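Local coordinates for protein aspartate aminotransferase, mitochondrial (Trypanosoma brucei brucei, PDB 4W5K) that probably transfers amino groups between aspartate and 2-oxoglutarate as a homodimer, using pyridoxal 5'-phosphate as cofactor, at residues E327-W337 against S388-K396. The protein carries 1 engineered substitution. Numbering follows the deposited sequence.
Sequences ELKACGSVHDW and SQAIHNVTK. With EDO (1,2-ethanediol), chain E.
L328 and I391 pack together, CD2 of the leucine lying 3.9 Å from CG2 of the isoleucine. Chi1 of I391, -70°, puts CG1 beside the backbone N and leaves CG2 anti to it, where it also meets CH2 of W337 at 3.6 Å. The broad indole, in the loop that follows helix 300-331, continues the apolar layer past the helix end, with L328 CD1 over one face and an ethanediol, probably from the crystallisation liquor, over the other. The small S388 lets the helices come close, its CA 5.3 Å from that of L328; its OG touches E327 CB and is bonded to V384 O within its own helix. The last turns, 327-331 and 388-395, cross at -56° in the small domain of this fold-type I aminotransferase, away from the cofactor and malate sites. Helix 300-331 finishes in a Schellman motif at G332, where a CB would jam against the carbonyl O of C331, and the turn lies against the H392 imidazole, with C331 C over one ring face.

Direct polar contact comes from H335, whose NE2 donates to T395 O at 3.0 Å from well above the carbonyl plane, at a bent 144°. Two waters add bridges. One donates to C331 O and accepts from Q389 NE2; the second joins S333 OG and H392 ND1 and donates to T395 OG1. W337 NE1 makes a nearly straight 3.0 Å bond to S333 OG, and T395 OG1 donates back to I391 O.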
loop_
_atom_site.group_PDB
_atom_site.type_symbol
_atom_site.label_atom_id
_atom_site.label_comp_id
_atom_site.label_asym_id
_atom_site.label_seq_id
_atom_site.Cartn_x
_atom_site.Cartn_y
_atom_site.Cartn_z
ATOM N N GLU A 327 5.326 -36.961 -20.335
ATOM C CA GLU A 327 4.042 -37.284 -20.962
ATOM C C GLU A 327 4.035 -36.863 -22.429
ATOM O O GLU A 327 3.402 -37.515 -23.253
ATOM C CB GLU A 327 2.874 -36.611 -20.237
ATOM C CG GLU A 327 2.586 -37.145 -18.837
ATOM C CD GLU A 327 2.084 -38.581 -18.811
ATOM O OE1 GLU A 327 1.411 -39.035 -19.774
ATOM O OE2 GLU A 327 2.372 -39.266 -17.809
ATOM N N LEU A 328 4.718 -35.767 -22.753
ATOM C CA LEU A 328 4.816 -35.356 -24.157
ATOM C C LEU A 328 5.548 -36.437 -24.963
ATOM O O LEU A 328 5.141 -36.798 -26.076
ATOM C CB LEU A 328 5.513 -33.999 -24.284
ATOM C CG LEU A 328 4.599 -32.778 -24.038
ATOM C CD1 LEU A 328 5.376 -31.501 -23.778
ATOM C CD2 LEU A 328 3.650 -32.596 -25.227
ATOM N N LYS A 329 6.619 -36.979 -24.399
ATOM C CA LYS A 329 7.345 -38.059 -25.070
ATOM C C LYS A 329 6.468 -39.315 -25.205
ATOM O O LYS A 329 6.444 -39.965 -26.261
ATOM C CB LYS A 329 8.632 -38.382 -24.316
ATOM C CG LYS A 329 9.485 -39.423 -25.003
ATOM C CD LYS A 329 10.681 -39.828 -24.165
ATOM C CE LYS A 329 11.565 -40.801 -24.940
ATOM N NZ LYS A 329 12.666 -41.379 -24.115
ATOM N N ALA A 330 5.722 -39.634 -24.147
ATOM C CA ALA A 330 4.819 -40.785 -24.171
ATOM C C ALA A 330 3.709 -40.641 -25.218
ATOM O O ALA A 330 3.270 -41.634 -25.805
ATOM C CB ALA A 330 4.218 -41.003 -22.800
ATOM N N CYS A 331 3.258 -39.413 -25.441
ATOM C CA CYS A 331 2.260 -39.096 -26.462
ATOM C C CYS A 331 2.786 -39.270 -27.886
ATOM O O CYS A 331 2.006 -39.333 -28.833
ATOM C CB CYS A 331 1.772 -37.654 -26.297
ATOM S SG CYS A 331 0.660 -37.387 -24.921
ATOM N N GLY A 332 4.107 -39.295 -28.035
ATOM C CA GLY A 332 4.726 -39.439 -29.341
ATOM C C GLY A 332 5.301 -38.150 -29.912
ATOM O O GLY A 332 5.653 -38.098 -31.090
ATOM N N SER A 333 5.402 -37.099 -29.102
ATOM C CA SER A 333 5.982 -35.859 -29.610
ATOM C C SER A 333 7.444 -36.056 -29.940
ATOM O O SER A 333 8.215 -36.558 -29.121
ATOM C CB SER A 333 5.837 -34.707 -28.605
ATOM O OG SER A 333 6.453 -33.532 -29.108
ATOM N N VAL A 334 7.834 -35.652 -31.140
ATOM C CA VAL A 334 9.220 -35.781 -31.539
ATOM C C VAL A 334 10.005 -34.488 -31.322
ATOM O O VAL A 334 11.211 -34.449 -31.596
ATOM C CB VAL A 334 9.330 -36.226 -33.019
ATOM C CG1 VAL A 334 8.524 -37.483 -33.238
ATOM C CG2 VAL A 334 8.838 -35.144 -33.955
ATOM N N HIS A 335 9.338 -33.447 -30.818
ATOM C CA HIS A 335 10.001 -32.170 -30.579
ATOM C C HIS A 335 10.733 -32.175 -29.252
ATOM O O HIS A 335 10.474 -33.008 -28.386
ATOM C CB HIS A 335 8.983 -31.012 -30.619
ATOM C CG HIS A 335 8.263 -30.922 -31.928
ATOM N ND1 HIS A 335 8.917 -30.996 -33.136
ATOM C CD2 HIS A 335 6.942 -30.833 -32.219
ATOM C CE1 HIS A 335 8.036 -30.924 -34.119
ATOM N NE2 HIS A 335 6.830 -30.823 -33.588
ATOM N N ASP A 336 11.649 -31.234 -29.089
ATOM C CA ASP A 336 12.433 -31.184 -27.864
ATOM C C ASP A 336 11.741 -30.308 -26.828
ATOM O O ASP A 336 11.437 -29.131 -27.098
ATOM C CB ASP A 336 13.832 -30.651 -28.115
ATOM C CG ASP A 336 14.732 -30.873 -26.912
ATOM O OD1 ASP A 336 15.401 -31.937 -26.863
ATOM O OD2 ASP A 336 14.708 -30.042 -25.992
ATOM N N TRP A 337 11.504 -30.860 -25.635
ATOM C CA TRP A 337 10.852 -30.084 -24.577
ATOM C C TRP A 337 11.747 -29.921 -23.350
ATOM O O TRP A 337 11.273 -29.567 -22.270
ATOM C CB TRP A 337 9.513 -30.734 -24.181
ATOM C CG TRP A 337 8.562 -30.804 -25.316
ATOM C CD1 TRP A 337 8.330 -31.877 -26.151
ATOM C CD2 TRP A 337 7.727 -29.746 -25.785
ATOM N NE1 TRP A 337 7.392 -31.539 -27.091
ATOM C CE2 TRP A 337 7.009 -30.236 -26.891
ATOM C CE3 TRP A 337 7.505 -28.425 -25.361
ATOM C CZ2 TRP A 337 6.078 -29.455 -27.582
ATOM C CZ3 TRP A 337 6.587 -27.650 -26.055
ATOM C CH2 TRP A 337 5.888 -28.163 -27.149
ATOM N N SER A 388 -0.802 -32.346 -21.950
ATOM C CA SER A 388 0.272 -32.911 -22.778
ATOM C C SER A 388 -0.259 -33.386 -24.126
ATOM O O SER A 388 0.362 -33.132 -25.161
ATOM C CB SER A 388 0.969 -34.073 -22.067
ATOM O OG SER A 388 1.499 -33.654 -20.821
ATOM N N GLN A 389 -1.404 -34.070 -24.120
ATOM C CA GLN A 389 -1.959 -34.596 -25.371
ATOM C C GLN A 389 -2.324 -33.433 -26.273
ATOM O O GLN A 389 -2.052 -33.459 -27.472
ATOM C CB GLN A 389 -3.192 -35.476 -25.126
ATOM C CG GLN A 389 -3.764 -36.102 -26.406
ATOM C CD GLN A 389 -2.833 -37.131 -27.039
ATOM O OE1 GLN A 389 -2.493 -38.140 -26.419
ATOM N NE2 GLN A 389 -2.410 -36.875 -28.278
ATOM N N ALA A 390 -2.923 -32.403 -25.678
ATOM C CA ALA A 390 -3.310 -31.211 -26.424
ATOM C C ALA A 390 -2.088 -30.507 -27.036
ATOM O O ALA A 390 -2.103 -30.137 -28.205
ATOM C CB ALA A 390 -4.087 -30.255 -25.527
ATOM N N ILE A 391 -1.033 -30.319 -26.248
ATOM C CA ILE A 391 0.171 -29.662 -26.753
ATOM C C ILE A 391 0.832 -30.502 -27.858
ATOM O O ILE A 391 1.278 -29.970 -28.880
ATOM C CB ILE A 391 1.171 -29.385 -25.615
ATOM C CG1 ILE A 391 0.593 -28.282 -24.706
ATOM C CG2 ILE A 391 2.539 -29.007 -26.175
ATOM C CD1 ILE A 391 1.413 -27.983 -23.440
ATOM N N HIS A 392 0.858 -31.814 -27.678
ATOM C CA HIS A 392 1.346 -32.685 -28.759
ATOM C C HIS A 392 0.491 -32.534 -30.021
ATOM O O HIS A 392 1.021 -32.381 -31.119
ATOM C CB HIS A 392 1.377 -34.142 -28.323
ATOM C CG HIS A 392 1.661 -35.096 -29.449
ATOM N ND1 HIS A 392 2.815 -35.032 -30.202
ATOM C CD2 HIS A 392 0.936 -36.121 -29.958
ATOM C CE1 HIS A 392 2.798 -35.990 -31.116
ATOM N NE2 HIS A 392 1.666 -36.662 -30.993
ATOM N N ASN A 393 -0.829 -32.549 -29.868
ATOM C CA ASN A 393 -1.717 -32.437 -31.025
ATOM C C ASN A 393 -1.557 -31.137 -31.815
ATOM O O ASN A 393 -1.644 -31.145 -33.038
ATOM C CB ASN A 393 -3.177 -32.597 -30.588
ATOM C CG ASN A 393 -3.494 -34.014 -30.169
ATOM O OD1 ASN A 393 -2.644 -34.905 -30.264
ATOM N ND2 ASN A 393 -4.703 -34.232 -29.689
ATOM N N VAL A 394 -1.308 -30.025 -31.136
ATOM C CA VAL A 394 -1.197 -28.756 -31.849
ATOM C C VAL A 394 0.209 -28.491 -32.362
ATOM O O VAL A 394 0.409 -27.556 -33.140
ATOM C CB VAL A 394 -1.634 -27.545 -30.967
ATOM C CG1 VAL A 394 -3.087 -27.687 -30.548
ATOM C CG2 VAL A 394 -0.722 -27.389 -29.761
ATOM N N THR A 395 1.185 -29.300 -31.939
ATOM C CA THR A 395 2.553 -29.104 -32.412
ATOM C C THR A 395 3.052 -30.197 -33.356
ATOM O O THR A 395 4.040 -29.981 -34.049
ATOM C CB THR A 395 3.574 -28.989 -31.244
ATOM O OG1 THR A 395 3.479 -30.135 -30.393
ATOM C CG2 THR A 395 3.308 -27.732 -30.426
ATOM N N LYS A 396 2.381 -31.349 -33.396
ATOM C CA LYS A 396 2.896 -32.480 -34.174
ATOM C C LYS A 396 2.835 -32.204 -35.670
ATOM O O LYS A 396 2.047 -31.383 -36.125
ATOM C CB LYS A 396 2.132 -33.769 -33.855
ATOM C CG LYS A 396 0.675 -33.768 -34.286
ATOM C CD LYS A 396 -0.032 -35.054 -33.868
ATOM C CE LYS A 396 -1.503 -35.023 -34.260
ATOM N NZ LYS A 396 -2.340 -35.973 -33.470
ATOM O OXT LYS A 396 3.589 -32.794 -36.450
HETATM C C1 EDO E . 8.390 -26.169 -28.817
HETATM O O1 EDO E . 9.037 -25.278 -27.905
HETATM C C2 EDO E . 9.138 -27.496 -28.787
HETATM O O2 EDO E . 10.535 -27.249 -29.034
HETATM O O HOH W 1 -0.725 -39.390 -29.109
HETATM O O HOH W 2 4.429 -32.868 -30.862
#